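Local structure of designed helical repeat protein (Synthetic construct, 5CWF) at residues A[106-111]-A[154-159]; A[66-71]-A[116-121]; A[7-12]-A[33-38]. The protein has no known biological function; it is a de novo designed helical repeat protein and binds calcium ions in its crystal. All coordinates share one frame; numbering follows the deposited sequence.

The three contacts are all partly buried, yet their chemistry changes with their place in the all-helical repeat fold. Contact 3, between the first two helices, is a purely apolar meeting of mid-helix segments. Contacts 1 and 2 lie at helix ends, with centres about 10 Å apart, and touch each other: the N67 ND2 group of contact 2 is probably hydrogen-bonded to the carbonyl oxygen of A110 in contact 1. Contact 1 remains apolar, although one helix runs out into a loop. Contact 2 is the most polar, with carboxylates in and beside the loop, carboxamides and two calcium ions. Contact 3 stands apart, its centre about 21 Å from contact 1's and about 19 Å from contact 2's.

Contact 1: A[106-111]-A[154-159]; sequences VLLAAK and AAKNND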
loop_
_atom_site.group_PDB
_atom_site.type_symbol
_atom_site.label_atom_id
_atom_site.label_comp_id
_atom_site.label_asym_id
_atom_site.label_seq_id
_atom_site.Cartn_x
_atom_site.Cartn_y
_atom_site.Cartn_z
ATOM N N VAL A 106 4.033 -3.069 -3.180
ATOM C CA VAL A 106 3.411 -3.959 -2.208
ATOM C C VAL A 106 2.709 -5.096 -2.955
ATOM O O VAL A 106 2.686 -6.210 -2.479
ATOM C CB VAL A 106 2.438 -3.218 -1.225
ATOM C CG1 VAL A 106 3.214 -2.214 -0.364
ATOM C CG2 VAL A 106 1.293 -2.549 -1.946
ATOM N N LEU A 107 2.184 -4.839 -4.146
ATOM C CA LEU A 107 1.564 -5.914 -4.928
ATOM C C LEU A 107 2.587 -6.973 -5.338
ATOM O O LEU A 107 2.381 -8.172 -5.147
ATOM C CB LEU A 107 0.900 -5.337 -6.182
ATOM C CG LEU A 107 0.259 -6.304 -7.182
ATOM C CD1 LEU A 107 -0.772 -7.190 -6.539
ATOM C CD2 LEU A 107 -0.368 -5.508 -8.340
ATOM N N LEU A 108 3.718 -6.518 -5.849
ATOM C CA LEU A 108 4.760 -7.439 -6.268
ATOM C C LEU A 108 5.310 -8.200 -5.056
ATOM O O LEU A 108 5.532 -9.413 -5.127
ATOM C CB LEU A 108 5.865 -6.677 -7.000
ATOM C CG LEU A 108 6.960 -7.510 -7.657
ATOM C CD1 LEU A 108 6.356 -8.497 -8.628
ATOM C CD2 LEU A 108 7.933 -6.594 -8.370
ATOM N N ALA A 109 5.512 -7.501 -3.941
ATOM C CA ALA A 109 5.990 -8.155 -2.733
ATOM C C ALA A 109 4.993 -9.222 -2.269
ATOM O O ALA A 109 5.385 -10.347 -1.913
ATOM C CB ALA A 109 6.238 -7.146 -1.653
ATOM N N ALA A 110 3.707 -8.885 -2.283
ATOM C CA ALA A 110 2.679 -9.869 -1.890
ATOM C C ALA A 110 2.628 -11.053 -2.860
ATOM O O ALA A 110 2.244 -12.168 -2.475
ATOM C CB ALA A 110 1.298 -9.204 -1.821
ATOM N N LYS A 111 3.001 -10.809 -4.112
ATOM C CA LYS A 111 2.931 -11.834 -5.152
ATOM C C LYS A 111 4.147 -12.756 -5.141
ATOM O O LYS A 111 4.067 -13.926 -5.542
ATOM C CB LYS A 111 2.801 -11.148 -6.529
ATOM C CG LYS A 111 2.599 -12.067 -7.716
ATOM C CD LYS A 111 2.475 -11.285 -9.030
ATOM C CE LYS A 111 1.250 -10.368 -9.053
ATOM N NZ LYS A 111 1.081 -9.670 -10.367
ATOM N N ALA A 154 13.338 -2.594 -5.317
ATOM C CA ALA A 154 13.685 -3.544 -4.249
ATOM C C ALA A 154 12.729 -4.720 -4.208
ATOM O O ALA A 154 13.133 -5.833 -3.904
ATOM C CB ALA A 154 13.699 -2.854 -2.883
ATOM N N ALA A 155 11.448 -4.462 -4.433
ATOM C CA ALA A 155 10.478 -5.537 -4.508
ATOM C C ALA A 155 10.792 -6.429 -5.712
ATOM O O ALA A 155 10.716 -7.663 -5.628
ATOM C CB ALA A 155 9.075 -4.975 -4.604
ATOM N N LYS A 156 11.153 -5.798 -6.821
ATOM C CA LYS A 156 11.488 -6.535 -8.044
ATOM C C LYS A 156 12.719 -7.419 -7.861
ATOM O O LYS A 156 12.824 -8.490 -8.474
ATOM C CB LYS A 156 11.706 -5.559 -9.204
ATOM C CG LYS A 156 10.428 -4.932 -9.751
ATOM C CD LYS A 156 10.682 -3.848 -10.793
ATOM C CE LYS A 156 9.358 -3.276 -11.324
ATOM N NZ LYS A 156 9.540 -2.218 -12.372
ATOM N N ASN A 157 13.628 -6.988 -6.992
ATOM C CA ASN A 157 14.847 -7.729 -6.707
ATOM C C ASN A 157 14.749 -8.606 -5.458
ATOM O O ASN A 157 15.757 -9.182 -5.036
ATOM C CB ASN A 157 16.018 -6.765 -6.536
ATOM C CG ASN A 157 16.350 -6.021 -7.808
ATOM O OD1 ASN A 157 16.186 -6.546 -8.909
ATOM N ND2 ASN A 157 16.876 -4.815 -7.665
ATOM N N ASN A 158 13.557 -8.689 -4.867
ATOM C CA ASN A 158 13.339 -9.445 -3.631
ATOM C C ASN A 158 14.404 -9.093 -2.586
ATOM O O ASN A 158 15.058 -9.957 -2.033
ATOM C CB ASN A 158 13.310 -10.957 -3.908
ATOM C CG ASN A 158 12.380 -11.705 -2.953
ATOM O OD1 ASN A 158 11.232 -11.295 -2.719
ATOM N ND2 ASN A 158 12.878 -12.788 -2.381
ATOM N N ASP A 159 14.605 -7.796 -2.382
ATOM C CA ASP A 159 15.747 -7.280 -1.627
ATOM C C ASP A 159 15.285 -6.604 -0.327
ATOM O O ASP A 159 14.998 -5.399 -0.315
ATOM C CB ASP A 159 16.533 -6.317 -2.519
ATOM C CG ASP A 159 17.798 -5.790 -1.870
ATOM O OD1 ASP A 159 18.032 -6.041 -0.669
ATOM O OD2 ASP A 159 18.564 -5.111 -2.585
#
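L108 packs on A155 and K156 in an apolar contact between two helix ends of the designed helical repeat. The segments belong to helix 93-111 and helix 138-156, which are separated in the chain by helix 115-134. Alanines let the backbones come close: the CA atoms of A109 and A155 are 5.5 Å apart, and the CB of A155 faces the neighbouring helix. I121, from the intervening helix, covers both of these alanines, so that three helices meet around small side chains.

Just beyond the contact, helix 138-156 ends in a Schellman motif. N158, with positive phi (48°), is the C-prime residue that ends the helix; its N bonds to the O of A155 at 3.1 Å, while D159 N reaches A154 O at 2.9 Å. D159 then stands at the N-cap of the next helix and also bonds through OD2 to T162. The side-chain amide of N158 is held by D114, which ties this loop to the one before helix 115-134.

L108 has its CG anti to the backbone N (chi1 -173°), and this brings CD2 over the last turn of the other helix, 4.3 Å from the CB of A155. Its side chain crosses the extended aliphatic chain of K156 nearly at a right angle; the 3.3 Å between L108 CD2 and K156 CG is shorter than usual and its exact value doubtful. L108 CD2 also lies 3.9 Å from the carbonyl carbon of A155.

Contact 2: A[66-71]-A[116-121]; sequences KNNDDE and EVAREI. With CA (calcium ion), chain H; CA (calcium ion), chain L.
N68 and E71, in and just after the loop joining helix 48-67 to helix 70-89, meet A118 and R119 on the first turns of helix 115-134. Direct contact is light and non-bonded. The methyl group of A118 supports the N68 carboxamide, with CB 3.8 Å from ND2. The R119 guanidinium presents its edge to E71, and NH2 lies 3.9 Å from E71 CB with that carbon in the guanidinium plane; because R119 was modelled in two conformers, this approach is tentative.

Hydrogen bonds and salt bridges come from neighbouring residues. D115 OD1 accepts bonds from both N68 ND2 and the D69 backbone N, so a single carboxylate oxygen ties the loop to the start of helix 115-134. N68 places CG anti to its own carbonyl carbon (chi1 -63°), from where ND2 reaches D115 OD1. The charged ends of E71 and R119 turn to different partners: E71 OE2 pairs with R74, and R119 NE with E75. D69 OD2 and R119 NH2, 5.0 Å apart, probably still attract each other mildly.

Metal bonds make up the third class. One calcium ion takes D70 OD2 at 2.2 Å and two waters, with D24 completing the protein ligands. D70 binds through one oxygen, its OD1 being 3.2 Å from the same ion. A second calcium ion takes the N67 carbonyl oxygen at 2.2 Å, a water, and N113 OD1. Each pair of protein ligands comes from alternate interhelical linkers or their flanks, 46 residues apart in the chain. The calcium ions and the D115 bonds thus join neighbouring linkers at one end of the helix stack, as suits a tandem array of helical hairpins.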
loop_
_atom_site.group_PDB
_atom_site.type_symbol
_atom_site.label_atom_id
_atom_site.label_comp_id
_atom_site.label_asym_id
_atom_site.label_seq_id
_atom_site.Cartn_x
_atom_site.Cartn_y
_atom_site.Cartn_z
ATOM N N LYS A 66 -3.705 -14.155 1.061
ATOM C CA LYS A 66 -3.596 -15.528 0.584
ATOM C C LYS A 66 -2.191 -16.098 0.734
ATOM O O LYS A 66 -2.031 -17.273 1.057
ATOM C CB LYS A 66 -4.010 -15.565 -0.887
ATOM C CG LYS A 66 -3.937 -16.918 -1.561
ATOM C CD LYS A 66 -4.614 -16.861 -2.924
ATOM C CE LYS A 66 -3.906 -17.742 -3.948
ATOM N NZ LYS A 66 -2.619 -17.146 -4.433
ATOM N N ASN A 67 -1.179 -15.268 0.501
ATOM C CA ASN A 67 0.195 -15.745 0.419
ATOM C C ASN A 67 0.995 -15.632 1.705
ATOM O O ASN A 67 1.844 -16.473 1.977
ATOM C CB ASN A 67 0.951 -15.002 -0.692
ATOM C CG ASN A 67 0.485 -15.404 -2.086
ATOM O OD1 ASN A 67 -0.158 -16.434 -2.258
ATOM N ND2 ASN A 67 0.832 -14.605 -3.088
ATOM N N ASN A 68 0.763 -14.585 2.481
ATOM C CA ASN A 68 1.668 -14.290 3.589
ATOM C C ASN A 68 1.173 -14.716 4.974
ATOM O O ASN A 68 -0.001 -15.009 5.167
ATOM C CB ASN A 68 1.982 -12.796 3.589
ATOM C CG ASN A 68 2.711 -12.367 2.336
ATOM O OD1 ASN A 68 2.135 -11.729 1.459
ATOM N ND2 ASN A 68 3.982 -12.739 2.232
ATOM N N ASP A 69 2.114 -14.756 5.914
ATOM C CA ASP A 69 1.838 -14.911 7.339
ATOM C C ASP A 69 0.797 -13.893 7.810
ATOM O O ASP A 69 0.712 -12.803 7.243
ATOM C CB ASP A 69 3.135 -14.732 8.121
ATOM C CG ASP A 69 2.953 -14.897 9.609
ATOM O OD1 ASP A 69 2.268 -15.848 10.027
ATOM O OD2 ASP A 69 3.498 -14.059 10.361
ATOM N N ASP A 70 0.018 -14.242 8.835
ATOM C CA ASP A 70 -1.032 -13.334 9.346
ATOM C C ASP A 70 -0.488 -11.968 9.667
ATOM O O ASP A 70 -1.066 -10.931 9.296
ATOM C CB ASP A 70 -1.647 -13.871 10.647
ATOM C CG ASP A 70 -2.468 -15.105 10.457
ATOM O OD1 ASP A 70 -2.804 -15.460 9.304
ATOM O OD2 ASP A 70 -2.766 -15.730 11.493
ATOM N N GLU A 71 0.655 -11.954 10.339
ATOM C CA GLU A 71 1.183 -10.680 10.810
ATOM C C GLU A 71 1.755 -9.856 9.653
ATOM O O GLU A 71 1.684 -8.628 9.669
ATOM C CB GLU A 71 2.184 -10.906 11.934
ATOM C CG GLU A 71 1.493 -11.358 13.227
ATOM C CD GLU A 71 0.544 -10.286 13.795
ATOM O OE1 GLU A 71 1.013 -9.138 14.020
ATOM O OE2 GLU A 71 -0.668 -10.589 13.984
ATOM N N GLU A 116 9.546 -11.895 4.573
ATOM C CA GLU A 116 10.469 -10.874 5.073
ATOM C C GLU A 116 10.487 -9.691 4.118
ATOM O O GLU A 116 10.476 -8.529 4.538
ATOM C CB GLU A 116 11.881 -11.463 5.274
ATOM C CG GLU A 116 12.952 -10.473 5.785
ATOM C CD GLU A 116 13.044 -10.425 7.306
ATOM O OE1 GLU A 116 11.979 -10.445 7.965
ATOM O OE2 GLU A 116 14.184 -10.381 7.841
ATOM N N VAL A 117 10.501 -9.972 2.818
ATOM C CA VAL A 117 10.460 -8.903 1.831
ATOM C C VAL A 117 9.124 -8.169 1.885
ATOM O O VAL A 117 9.078 -6.938 1.851
ATOM C CB VAL A 117 10.727 -9.463 0.415
ATOM C CG1 VAL A 117 10.432 -8.424 -0.661
ATOM C CG2 VAL A 117 12.166 -9.951 0.333
ATOM N N ALA A 118 8.030 -8.914 2.008
ATOM C CA ALA A 118 6.718 -8.294 2.039
ATOM C C ALA A 118 6.635 -7.351 3.229
ATOM O O ALA A 118 6.136 -6.229 3.110
ATOM C CB ALA A 118 5.641 -9.343 2.098
ATOM N N ARG A 119 7.143 -7.793 4.377
ATOM C CA ARG A 119 7.109 -6.955 5.571
ATOM C C ARG A 119 7.938 -5.683 5.405
ATOM O O ARG A 119 7.515 -4.608 5.822
ATOM C CB ARG A 119 7.623 -7.737 6.776
ATOM C CG ARG A 119 7.936 -6.859 7.984
ATOM C CD ARG A 119 8.207 -7.686 9.248
ATOM N NE ARG A 119 7.006 -8.346 9.756
ATOM C CZ ARG A 119 6.982 -9.136 10.828
ATOM N NH1 ARG A 119 8.091 -9.368 11.517
ATOM N NH2 ARG A 119 5.843 -9.693 11.217
ATOM N N GLU A 120 9.127 -5.797 4.829
ATOM C CA GLU A 120 10.006 -4.633 4.723
ATOM C C GLU A 120 9.541 -3.658 3.632
ATOM O O GLU A 120 9.728 -2.461 3.758
ATOM C CB GLU A 120 11.449 -5.037 4.465
ATOM C CG GLU A 120 12.127 -5.852 5.589
ATOM C CD GLU A 120 11.992 -5.270 6.997
ATOM O OE1 GLU A 120 11.815 -4.053 7.154
ATOM O OE2 GLU A 120 12.164 -6.036 7.968
ATOM N N ILE A 121 8.974 -4.172 2.543
ATOM C CA ILE A 121 8.434 -3.295 1.491
ATOM C C ILE A 121 7.244 -2.511 2.056
ATOM O O ILE A 121 7.170 -1.290 1.892
ATOM C CB ILE A 121 8.038 -4.112 0.223
ATOM C CG1 ILE A 121 9.294 -4.719 -0.435
ATOM C CG2 ILE A 121 7.258 -3.263 -0.774
ATOM C CD1 ILE A 121 10.243 -3.692 -1.045
HETATM CA CA CA H . -4.046 -17.561 11.338
HETATM CA CA CA L . 3.388 -18.087 1.729
HETATM O O HOH W 1 -5.598 -19.360 11.973
HETATM O O HOH W 2 -3.408 -17.750 13.540
HETATM O O HOH W 3 2.041 -19.406 0.394
#

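Contact 3: A[7-12]-A[33-38]; sequences KVMEAL and RAAKEI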
loop_
_atom_site.group_PDB
_atom_site.type_symbol
_atom_site.label_atom_id
_atom_site.label_comp_id
_atom_site.label_asym_id
_atom_site.label_seq_id
_atom_site.Cartn_x
_atom_site.Cartn_y
_atom_site.Cartn_z
ATOM N N LYS A 7 -15.041 -7.096 -8.895
ATOM C CA LYS A 7 -14.602 -8.480 -8.691
ATOM C C LYS A 7 -13.563 -8.605 -7.578
ATOM O O LYS A 7 -13.638 -9.507 -6.742
ATOM C CB LYS A 7 -14.022 -9.066 -9.980
ATOM C CG LYS A 7 -15.052 -9.663 -10.935
ATOM C CD LYS A 7 -14.403 -10.190 -12.217
ATOM C CE LYS A 7 -13.304 -11.215 -11.937
ATOM N NZ LYS A 7 -12.724 -11.791 -13.181
ATOM N N VAL A 8 -12.576 -7.712 -7.569
ATOM C CA VAL A 8 -11.564 -7.742 -6.526
ATOM C C VAL A 8 -12.172 -7.464 -5.153
ATOM O O VAL A 8 -11.765 -8.077 -4.162
ATOM C CB VAL A 8 -10.422 -6.712 -6.783
ATOM C CG1 VAL A 8 -9.420 -6.743 -5.658
ATOM C CG2 VAL A 8 -9.708 -7.002 -8.085
ATOM N N MET A 9 -13.130 -6.545 -5.092
ATOM C CA MET A 9 -13.768 -6.187 -3.820
ATOM C C MET A 9 -14.595 -7.326 -3.235
ATOM O O MET A 9 -14.616 -7.539 -2.016
ATOM C CB MET A 9 -14.682 -4.973 -4.007
ATOM C CG MET A 9 -13.986 -3.682 -4.365
ATOM S SD MET A 9 -12.713 -3.188 -3.184
ATOM C CE MET A 9 -13.654 -3.249 -1.673
ATOM N N GLU A 10 -15.262 -8.062 -4.112
ATOM C CA GLU A 10 -16.018 -9.236 -3.702
ATOM C C GLU A 10 -15.049 -10.283 -3.165
ATOM O O GLU A 10 -15.363 -11.002 -2.204
ATOM C CB GLU A 10 -16.860 -9.764 -4.870
ATOM C CG GLU A 10 -18.058 -8.858 -5.182
ATOM C CD GLU A 10 -18.744 -9.177 -6.503
ATOM O OE1 GLU A 10 -18.186 -9.962 -7.302
ATOM O OE2 GLU A 10 -19.845 -8.636 -6.743
ATOM N N ALA A 11 -13.856 -10.354 -3.750
ATOM C CA ALA A 11 -12.845 -11.304 -3.275
ATOM C C ALA A 11 -12.301 -10.865 -1.910
ATOM O O ALA A 11 -11.973 -11.704 -1.053
ATOM C CB ALA A 11 -11.716 -11.433 -4.277
ATOM N N LEU A 12 -12.169 -9.554 -1.725
ATOM C CA LEU A 12 -11.747 -9.011 -0.438
ATOM C C LEU A 12 -12.771 -9.327 0.633
ATOM O O LEU A 12 -12.403 -9.662 1.748
ATOM C CB LEU A 12 -11.533 -7.507 -0.521
ATOM C CG LEU A 12 -10.206 -7.138 -1.182
ATOM C CD1 LEU A 12 -10.219 -5.648 -1.556
ATOM C CD2 LEU A 12 -9.046 -7.467 -0.268
ATOM N N ARG A 33 -10.739 -2.515 6.937
ATOM C CA ARG A 33 -10.398 -1.088 6.961
ATOM C C ARG A 33 -9.832 -0.611 5.624
ATOM O O ARG A 33 -10.185 0.465 5.162
ATOM C CB ARG A 33 -9.399 -0.767 8.074
ATOM C CG ARG A 33 -9.205 0.738 8.263
ATOM C CD ARG A 33 -8.466 1.048 9.563
ATOM N NE ARG A 33 -7.018 0.902 9.450
ATOM C CZ ARG A 33 -6.200 1.861 9.015
ATOM N NH1 ARG A 33 -6.690 3.034 8.626
ATOM N NH2 ARG A 33 -4.892 1.645 8.967
ATOM N N ALA A 34 -8.919 -1.373 5.032
ATOM C CA ALA A 34 -8.344 -1.003 3.756
ATOM C C ALA A 34 -9.400 -0.986 2.654
ATOM O O ALA A 34 -9.470 -0.046 1.868
ATOM C CB ALA A 34 -7.185 -1.966 3.390
ATOM N N ALA A 35 -10.208 -2.036 2.591
ATOM C CA ALA A 35 -11.287 -2.116 1.615
ATOM C C ALA A 35 -12.235 -0.923 1.764
ATOM O O ALA A 35 -12.639 -0.327 0.774
ATOM C CB ALA A 35 -12.057 -3.413 1.777
ATOM N N LYS A 36 -12.569 -0.556 3.000
ATOM C CA LYS A 36 -13.519 0.533 3.213
ATOM C C LYS A 36 -12.932 1.876 2.771
ATOM O O LYS A 36 -13.634 2.715 2.183
ATOM C CB LYS A 36 -13.945 0.616 4.684
ATOM C CG LYS A 36 -14.834 1.829 4.996
ATOM C CD LYS A 36 -15.457 1.764 6.391
ATOM C CE LYS A 36 -16.630 0.789 6.430
ATOM N NZ LYS A 36 -17.904 1.387 5.925
ATOM N N GLU A 37 -11.654 2.076 3.055
ATOM C CA GLU A 37 -10.960 3.282 2.618
ATOM C C GLU A 37 -10.959 3.416 1.086
ATOM O O GLU A 37 -11.193 4.502 0.541
ATOM C CB GLU A 37 -9.534 3.271 3.162
ATOM C CG GLU A 37 -8.878 4.625 3.188
ATOM C CD GLU A 37 -9.507 5.582 4.185
ATOM O OE1 GLU A 37 -9.374 6.808 3.990
ATOM O OE2 GLU A 37 -10.125 5.114 5.167
ATOM N N ILE A 38 -10.685 2.313 0.401
ATOM C CA ILE A 38 -10.675 2.273 -1.055
ATOM C C ILE A 38 -12.049 2.650 -1.607
ATOM O O ILE A 38 -12.158 3.450 -2.536
ATOM C CB ILE A 38 -10.258 0.876 -1.568
ATOM C CG1 ILE A 38 -8.766 0.664 -1.328
ATOM C CG2 ILE A 38 -10.562 0.713 -3.065
ATOM C CD1 ILE A 38 -8.309 -0.800 -1.456
#
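M9 reaches across from helix 3-21 to set its terminal methyl against A35 of helix 25-44, and this is the tight part of the contact. M9 CE is 3.8 Å from A35 CB and 3.9 Å from the carbonyl oxygen of the same residue. The methionine chain bends twice to get there, with chi2 at -56° and chi3 at -53°, which carries a side chain rooted at the flank of its helix round toward the partner. The short side chain of A35 lets the M9 methyl come down close to the helix backbone.

Around this point the fit relaxes. L12 CD1 approaches the same A35 CB at 4.4 Å, and M9 SD stands 4.5 Å from I38 CG2. L12 and I38 are nevertheless the buried members of the contact, lying on the inner side, where L12 also touches I31 of the partner helix and V61 of helix 48-67. M9 and A35 lie on the outer, partly exposed side of the contact, although V39 adds further cover to the methionine. Beyond them the surface turns polar, with E10 and K36 exposed on the outer faces of their helices. On the flank facing helix 70-89, R33 forms salt bridges with E82 and E85, the two residues of a calcium site.

The short helical segments run nearly antiparallel, at 153°, with their axes 10.9 Å apart. Apolar packing of this kind, between helices consecutive in the chain, is that of an antiparallel helical hairpin, the building element of alpha-helical repeat proteins.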